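Local coordinates for RNA polymerase sigma factor (Bartonella quintana, PDB 5UXX), which probably directs RNA polymerase to promoter DNA as an ECF-subfamily sigma-70 factor, through its DNA-binding regions 2 and 4, at residues L12-A23 with E34-W45. Numbering follows the deposited sequence.
Sequences LLLVLPALRAFA and EDLVQDTLMKAW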
ATOM      1  N   LEU A  12      11.410  10.241  -5.452  1.00 35.06           N
ATOM      2  CA  LEU A  12      10.171   9.570  -5.832  1.00 31.90           C
ATOM      3  C   LEU A  12      10.429   8.224  -6.497  1.00 33.99           C
ATOM      4  O   LEU A  12       9.760   7.237  -6.192  1.00 34.99           O
ATOM      5  CB  LEU A  12       9.346  10.454  -6.768  1.00 34.09           C
ATOM      6  CG  LEU A  12       8.569  11.590  -6.106  1.00 32.72           C
ATOM      7  CD1 LEU A  12       7.873  12.435  -7.155  1.00 38.28           C
ATOM      8  CD2 LEU A  12       7.565  11.029  -5.115  1.00 30.15           C
ATOM      9  N   LEU A  13      11.395   8.195  -7.410  1.00 34.75           N
ATOM     10  CA  LEU A  13      11.745   6.975  -8.132  1.00 29.30           C
ATOM     11  C   LEU A  13      12.149   5.847  -7.185  1.00 28.93           C
ATOM     12  O   LEU A  13      11.939   4.672  -7.486  1.00 33.64           O
ATOM     13  CB  LEU A  13      12.870   7.256  -9.130  1.00 32.41           C
ATOM     14  CG  LEU A  13      12.468   8.090 -10.348  1.00 37.61           C
ATOM     15  CD1 LEU A  13      13.692   8.587 -11.096  1.00 44.76           C
ATOM     16  CD2 LEU A  13      11.569   7.281 -11.271  1.00 36.80           C
ATOM     17  N   LEU A  14      12.728   6.207  -6.043  1.00 25.33           N
ATOM     18  CA  LEU A  14      13.094   5.223  -5.031  1.00 25.95           C
ATOM     19  C   LEU A  14      11.865   4.629  -4.347  1.00 29.01           C
ATOM     20  O   LEU A  14      11.824   3.436  -4.050  1.00 30.94           O
ATOM     21  CB  LEU A  14      14.008   5.846  -3.975  1.00 28.33           C
ATOM     22  CG  LEU A  14      15.454   6.171  -4.349  1.00 32.59           C
ATOM     23  CD1 LEU A  14      16.255   6.473  -3.090  1.00 29.90           C
ATOM     24  CD2 LEU A  14      16.086   5.031  -5.134  1.00 29.57           C
ATOM     25  N   VAL A  15      10.867   5.471  -4.101  1.00 29.30           N
ATOM     26  CA  VAL A  15       9.701   5.077  -3.317  1.00 30.51           C
ATOM     27  C   VAL A  15       8.593   4.511  -4.207  1.00 27.06           C
ATOM     28  O   VAL A  15       7.765   3.714  -3.762  1.00 30.08           O
ATOM     29  CB  VAL A  15       9.156   6.282  -2.511  1.00 34.55           C
ATOM     30  CG1 VAL A  15       7.971   5.874  -1.644  1.00 34.24           C
ATOM     31  CG2 VAL A  15      10.255   6.874  -1.647  1.00 38.54           C
ATOM     32  N   LEU A  16       8.608   4.911  -5.474  1.00 25.04           N
ATOM     33  CA  LEU A  16       7.543   4.581  -6.420  1.00 28.35           C
ATOM     34  C   LEU A  16       7.187   3.082  -6.515  1.00 29.78           C
ATOM     35  O   LEU A  16       6.004   2.744  -6.566  1.00 33.38           O
ATOM     36  CB  LEU A  16       7.903   5.120  -7.809  1.00 32.92           C
ATOM     37  CG  LEU A  16       6.732   5.418  -8.746  1.00 39.41           C
ATOM     38  CD1 LEU A  16       5.560   6.001  -7.973  1.00 35.57           C
ATOM     39  CD2 LEU A  16       7.167   6.368  -9.852  1.00 45.15           C
ATOM     40  N   PRO A  17       8.192   2.180  -6.544  1.00 31.01           N
ATOM     41  CA  PRO A  17       7.813   0.760  -6.587  1.00 31.27           C
ATOM     42  C   PRO A  17       7.061   0.288  -5.342  1.00 32.27           C
ATOM     43  O   PRO A  17       6.108  -0.480  -5.460  1.00 29.74           O
ATOM     44  CB  PRO A  17       9.162   0.042  -6.697  1.00 29.44           C
ATOM     45  CG  PRO A  17      10.069   1.038  -7.302  1.00 31.22           C
ATOM     46  CD  PRO A  17       9.646   2.351  -6.725  1.00 30.97           C
ATOM     47  N   ALA A  18       7.493   0.738  -4.169  1.00 30.45           N
ATOM     48  CA  ALA A  18       6.835   0.362  -2.922  1.00 26.37           C
ATOM     49  C   ALA A  18       5.466   1.020  -2.824  1.00 23.77           C
ATOM     50  O   ALA A  18       4.525   0.444  -2.276  1.00 26.85           O
ATOM     51  CB  ALA A  18       7.696   0.741  -1.729  1.00 19.38           C
ATOM     52  N   LEU A  19       5.367   2.236  -3.352  1.00 24.46           N
ATOM     53  CA  LEU A  19       4.111   2.972  -3.377  1.00 24.88           C
ATOM     54  C   LEU A  19       3.064   2.231  -4.205  1.00 26.25           C
ATOM     55  O   LEU A  19       1.892   2.166  -3.831  1.00 27.83           O
ATOM     56  CB  LEU A  19       4.329   4.379  -3.935  1.00 25.51           C
ATOM     57  CG  LEU A  19       3.154   5.350  -3.831  1.00 31.25           C
ATOM     58  CD1 LEU A  19       2.855   5.673  -2.373  1.00 34.93           C
ATOM     59  CD2 LEU A  19       3.435   6.618  -4.619  1.00 29.55           C
ATOM     60  N   ARG A  20       3.498   1.675  -5.332  1.00 23.32           N
ATOM     61  CA  ARG A  20       2.617   0.906  -6.202  1.00 26.53           C
ATOM     62  C   ARG A  20       2.173  -0.392  -5.535  1.00 28.33           C
ATOM     63  O   ARG A  20       1.012  -0.790  -5.643  1.00 27.91           O
ATOM     64  CB  ARG A  20       3.308   0.605  -7.534  1.00 20.09           C
ATOM     65  CG  ARG A  20       2.505  -0.290  -8.463  1.00 21.65           C
ATOM     66  CD  ARG A  20       3.225  -0.502  -9.785  1.00 26.52           C
ATOM     67  NE  ARG A  20       2.600  -1.547 -10.589  1.00 27.40           N
ATOM     68  CZ  ARG A  20       2.881  -2.841 -10.480  1.00 33.46           C
ATOM     69  NH1 ARG A  20       3.783  -3.254  -9.601  1.00 33.15           N
ATOM     70  NH2 ARG A  20       2.262  -3.723 -11.253  1.00 28.85           N
ATOM     71  N   ALA A  21       3.104  -1.048  -4.848  1.00 19.78           N
ATOM     72  CA  ALA A  21       2.807  -2.286  -4.133  1.00 20.90           C
ATOM     73  C   ALA A  21       1.793  -2.041  -3.021  1.00 24.10           C
ATOM     74  O   ALA A  21       0.948  -2.890  -2.737  1.00 23.52           O
ATOM     75  CB  ALA A  21       4.081  -2.892  -3.565  1.00 21.54           C
ATOM     76  N   PHE A  22       1.891  -0.873  -2.395  1.00 23.59           N
ATOM     77  CA  PHE A  22       0.965  -0.479  -1.341  1.00 26.03           C
ATOM     78  C   PHE A  22      -0.443  -0.300  -1.895  1.00 28.43           C
ATOM     79  O   PHE A  22      -1.421  -0.719  -1.276  1.00 33.74           O
ATOM     80  CB  PHE A  22       1.442   0.811  -0.670  1.00 19.57           C
ATOM     81  CG  PHE A  22       0.574   1.262   0.470  1.00 20.59           C
ATOM     82  CD1 PHE A  22       0.295   0.411   1.527  1.00 23.56           C
ATOM     83  CD2 PHE A  22       0.050   2.545   0.493  1.00 22.22           C
ATOM     84  CE1 PHE A  22      -0.501   0.826   2.579  1.00 23.65           C
ATOM     85  CE2 PHE A  22      -0.746   2.967   1.544  1.00 25.08           C
ATOM     86  CZ  PHE A  22      -1.020   2.106   2.589  1.00 23.64           C
ATOM     87  N   ALA A  23      -0.535   0.323  -3.065  1.00 26.76           N
ATOM     88  CA  ALA A  23      -1.819   0.565  -3.713  1.00 33.29           C
ATOM     89  C   ALA A  23      -2.501  -0.742  -4.106  1.00 30.17           C
ATOM     90  O   ALA A  23      -3.706  -0.903  -3.917  1.00 30.16           O
ATOM     91  CB  ALA A  23      -1.636   1.452  -4.933  1.00 20.67           C
ATOM     92  N   GLU A  34      -3.697   1.153 -10.261  1.00 43.09           N
ATOM     93  CA  GLU A  34      -2.650   1.842 -11.004  1.00 41.24           C
ATOM     94  C   GLU A  34      -2.949   3.335 -11.153  1.00 45.15           C
ATOM     95  O   GLU A  34      -2.036   4.162 -11.158  1.00 46.09           O
ATOM     96  CB  GLU A  34      -2.487   1.203 -12.388  1.00 44.52           C
ATOM     97  CG  GLU A  34      -1.665  -0.085 -12.408  1.00 50.81           C
ATOM     98  CD  GLU A  34      -0.190   0.114 -12.112  1.00 60.36           C
ATOM     99  OE1 GLU A  34       0.245   1.267 -11.908  1.00 66.03           O
ATOM    100  OE2 GLU A  34       0.540  -0.899 -12.083  1.00 63.37           O
ATOM    101  N   ASP A  35      -4.230   3.673 -11.266  1.00 46.75           N
ATOM    102  CA  ASP A  35      -4.664   5.069 -11.312  1.00 44.90           C
ATOM    103  C   ASP A  35      -4.466   5.763  -9.969  1.00 40.06           C
ATOM    104  O   ASP A  35      -4.215   6.967  -9.910  1.00 39.12           O
ATOM    105  CB  ASP A  35      -6.129   5.163 -11.738  1.00 46.29           C
ATOM    106  CG  ASP A  35      -6.328   4.852 -13.207  1.00 58.12           C
ATOM    107  OD1 ASP A  35      -5.335   4.889 -13.963  1.00 63.54           O
ATOM    108  OD2 ASP A  35      -7.479   4.569 -13.606  1.00 63.83           O
ATOM    109  N   LEU A  36      -4.594   4.990  -8.896  1.00 32.17           N
ATOM    110  CA  LEU A  36      -4.405   5.497  -7.542  1.00 29.39           C
ATOM    111  C   LEU A  36      -2.990   6.029  -7.339  1.00 30.29           C
ATOM    112  O   LEU A  36      -2.792   7.069  -6.710  1.00 32.94           O
ATOM    113  CB  LEU A  36      -4.709   4.398  -6.524  1.00 35.00           C
ATOM    114  CG  LEU A  36      -4.771   4.795  -5.049  1.00 36.94           C
ATOM    115  CD1 LEU A  36      -5.789   5.900  -4.832  1.00 39.25           C
ATOM    116  CD2 LEU A  36      -5.101   3.581  -4.199  1.00 40.71           C
ATOM    117  N   VAL A  37      -2.010   5.309  -7.874  1.00 29.14           N
ATOM    118  CA  VAL A  37      -0.617   5.733  -7.803  1.00 28.46           C
ATOM    119  C   VAL A  37      -0.408   7.016  -8.604  1.00 32.42           C
ATOM    120  O   VAL A  37       0.264   7.943  -8.149  1.00 29.40           O
ATOM    121  CB  VAL A  37       0.331   4.641  -8.332  1.00 25.58           C
ATOM    122  CG1 VAL A  37       1.775   5.115  -8.271  1.00 26.16           C
ATOM    123  CG2 VAL A  37       0.157   3.361  -7.536  1.00 24.62           C
ATOM    124  N   GLN A  38      -0.989   7.054  -9.799  1.00 28.30           N
ATOM    125  CA  GLN A  38      -0.905   8.218 -10.674  1.00 36.83           C
ATOM    126  C   GLN A  38      -1.418   9.482  -9.986  1.00 38.38           C
ATOM    127  O   GLN A  38      -0.761  10.523 -10.012  1.00 35.91           O
ATOM    128  CB  GLN A  38      -1.684   7.966 -11.967  1.00 41.10           C
ATOM    129  CG  GLN A  38      -1.354   8.931 -13.090  1.00 52.37           C
ATOM    130  CD  GLN A  38      -1.921   8.489 -14.423  1.00 67.99           C
ATOM    131  OE1 GLN A  38      -1.287   7.736 -15.162  1.00 72.34           O
ATOM    132  NE2 GLN A  38      -3.123   8.957 -14.740  1.00 75.71           N
ATOM    133  N   ASP A  39      -2.594   9.383  -9.372  1.00 41.45           N
ATOM    134  CA  ASP A  39      -3.192  10.515  -8.671  1.00 41.85           C
ATOM    135  C   ASP A  39      -2.335  10.952  -7.487  1.00 38.30           C
ATOM    136  O   ASP A  39      -2.234  12.140  -7.189  1.00 40.77           O
ATOM    137  CB  ASP A  39      -4.604  10.169  -8.193  1.00 45.88           C
ATOM    138  CG  ASP A  39      -5.574   9.956  -9.339  1.00 57.76           C
ATOM    139  OD1 ASP A  39      -5.287  10.427 -10.460  1.00 59.31           O
ATOM    140  OD2 ASP A  39      -6.626   9.322  -9.118  1.00 63.72           O
ATOM    141  N   THR A  40      -1.719   9.982  -6.819  1.00 34.74           N
ATOM    142  CA  THR A  40      -0.862  10.263  -5.672  1.00 29.76           C
ATOM    143  C   THR A  40       0.373  11.047  -6.102  1.00 27.21           C
ATOM    144  O   THR A  40       0.778  12.002  -5.440  1.00 26.17           O
ATOM    145  CB  THR A  40      -0.427   8.967  -4.963  1.00 31.43           C
ATOM    146  OG1 THR A  40      -1.584   8.280  -4.471  1.00 34.07           O
ATOM    147  CG2 THR A  40       0.505   9.277  -3.801  1.00 21.95           C
ATOM    148  N   LEU A  41       0.961  10.635  -7.221  1.00 27.97           N
ATOM    149  CA  LEU A  41       2.136  11.297  -7.773  1.00 27.50           C
ATOM    150  C   LEU A  41       1.844  12.754  -8.122  1.00 35.19           C
ATOM    151  O   LEU A  41       2.662  13.639  -7.871  1.00 38.35           O
ATOM    152  CB  LEU A  41       2.631  10.552  -9.013  1.00 32.93           C
ATOM    153  CG  LEU A  41       4.016  10.932  -9.535  1.00 44.07           C
ATOM    154  CD1 LEU A  41       5.088  10.490  -8.555  1.00 46.96           C
ATOM    155  CD2 LEU A  41       4.258  10.329 -10.910  1.00 51.09           C
HETATM  156  N   MSE A  42       0.671  12.991  -8.699  1.00 35.41           N
HETATM  157  CA  MSE A  42       0.281  14.339  -9.097  0.52 36.78           C
HETATM  158  C   MSE A  42       0.042  15.237  -7.887  1.00 35.99           C
HETATM  159  O   MSE A  42       0.416  16.411  -7.898  1.00 36.87           O
HETATM  160  CB  MSE A  42      -0.968  14.299  -9.980  0.52 37.33           C
HETATM  161  CG  MSE A  42      -0.669  14.046 -11.449  0.52 40.82           C
HETATM  162 SE   MSE A  42      -2.269  14.004 -12.563  0.52 73.10          SE
HETATM  163  CE  MSE A  42      -3.060  12.355 -11.893  0.52 38.28           C
ATOM    164  N   LYS A  43      -0.573  14.685  -6.846  1.00 33.23           N
ATOM    165  CA  LYS A  43      -0.842  15.445  -5.629  1.00 31.82           C
ATOM    166  C   LYS A  43       0.441  15.713  -4.850  1.00 33.11           C
ATOM    167  O   LYS A  43       0.627  16.798  -4.300  1.00 37.16           O
ATOM    168  CB  LYS A  43      -1.849  14.709  -4.745  1.00 30.86           C
ATOM    169  CG  LYS A  43      -3.238  14.598  -5.350  1.00 39.48           C
ATOM    170  CD  LYS A  43      -4.191  13.870  -4.415  1.00 46.64           C
ATOM    171  CE  LYS A  43      -5.522  13.593  -5.093  1.00 48.06           C
ATOM    172  NZ  LYS A  43      -6.216  14.845  -5.498  1.00 51.26           N
ATOM    173  N   ALA A  44       1.322  14.719  -4.807  1.00 31.24           N
ATOM    174  CA  ALA A  44       2.580  14.844  -4.083  1.00 31.17           C
ATOM    175  C   ALA A  44       3.488  15.881  -4.732  1.00 27.51           C
ATOM    176  O   ALA A  44       4.194  16.617  -4.044  1.00 26.45           O
ATOM    177  CB  ALA A  44       3.283  13.499  -4.007  1.00 24.10           C
ATOM    178  N   TRP A  45       3.468  15.935  -6.060  1.00 27.08           N
ATOM    179  CA  TRP A  45       4.275  16.905  -6.788  1.00 30.99           C
ATOM    180  C   TRP A  45       3.806  18.327  -6.506  1.00 31.85           C
ATOM    181  O   TRP A  45       4.614  19.246  -6.392  1.00 31.14           O
ATOM    182  CB  TRP A  45       4.236  16.626  -8.291  1.00 30.96           C
ATOM    183  CG  TRP A  45       5.271  17.391  -9.055  1.00 38.82           C
ATOM    184  CD1 TRP A  45       5.142  18.645  -9.578  1.00 35.76           C
ATOM    185  CD2 TRP A  45       6.602  16.962  -9.365  1.00 40.06           C
ATOM    186  NE1 TRP A  45       6.306  19.019 -10.202  1.00 41.97           N
ATOM    187  CE2 TRP A  45       7.220  18.003 -10.086  1.00 44.35           C
ATOM    188  CE3 TRP A  45       7.330  15.796  -9.107  1.00 43.01           C
ATOM    189  CZ2 TRP A  45       8.529  17.915 -10.551  1.00 48.02           C
ATOM    190  CZ3 TRP A  45       8.631  15.710  -9.571  1.00 48.40           C
ATOM    191  CH2 TRP A  45       9.216  16.763 -10.285  1.00 48.98           C
TER
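Val37 fits as a knob among Leu16, Leu19, Arg20 and Ala23 in a buried helix-helix contact, a knobs-into-holes packing of helices 7-26 and 33-46 in the sigma-70 region 2 helical bundle. The two helices, joined by the short link 27-32, run roughly antiparallel, their segment axes inclined at 131° and 8.9 Å apart at closest. A small beta-branched residue suits this knob: with CG1 anti to the backbone N (chi1 179°), its two methyls divide the work. Val37 CG1 meets Leu16 CD1, while Val37 CG2 rests on the backbone at Arg20 CA, 3.7 Å away, and on Ala23 CB. The lone methyl of Ala23 suits this place, since Leu36 CD2 touches it as well.

On the next turn of helix 33-46, Thr40 CG2 meets Leu19 CD2 tip to tip at 4.0 Å. Thr40 suits an apolar interface, since its OG1 is satisfied by donating to Leu36 O, 2.8 Å away, on the opposite face of that carbonyl from Thr40 N. Toward the N-terminal end of segment 12-23, Leu12 CD1 touches Leu41 CD1 and lies against the Trp45 ring edge at CE3, 3.9 Å away. Leu61 and Leu65 of helix 57-81 pack on Leu12 and Thr40 respectively, extending the core.

Arg20 is held from both chains: in the partner protein an acidic side chain pairs with NH2 and a backbone group bonds NH1, while its extended arm delivers NE to Glu34. This salt bridge is a nearly straight hydrogen bond, Arg20 NE lying 2.6 Å from Glu34 OE2 on its syn side, though 26° out of the carboxylate plane.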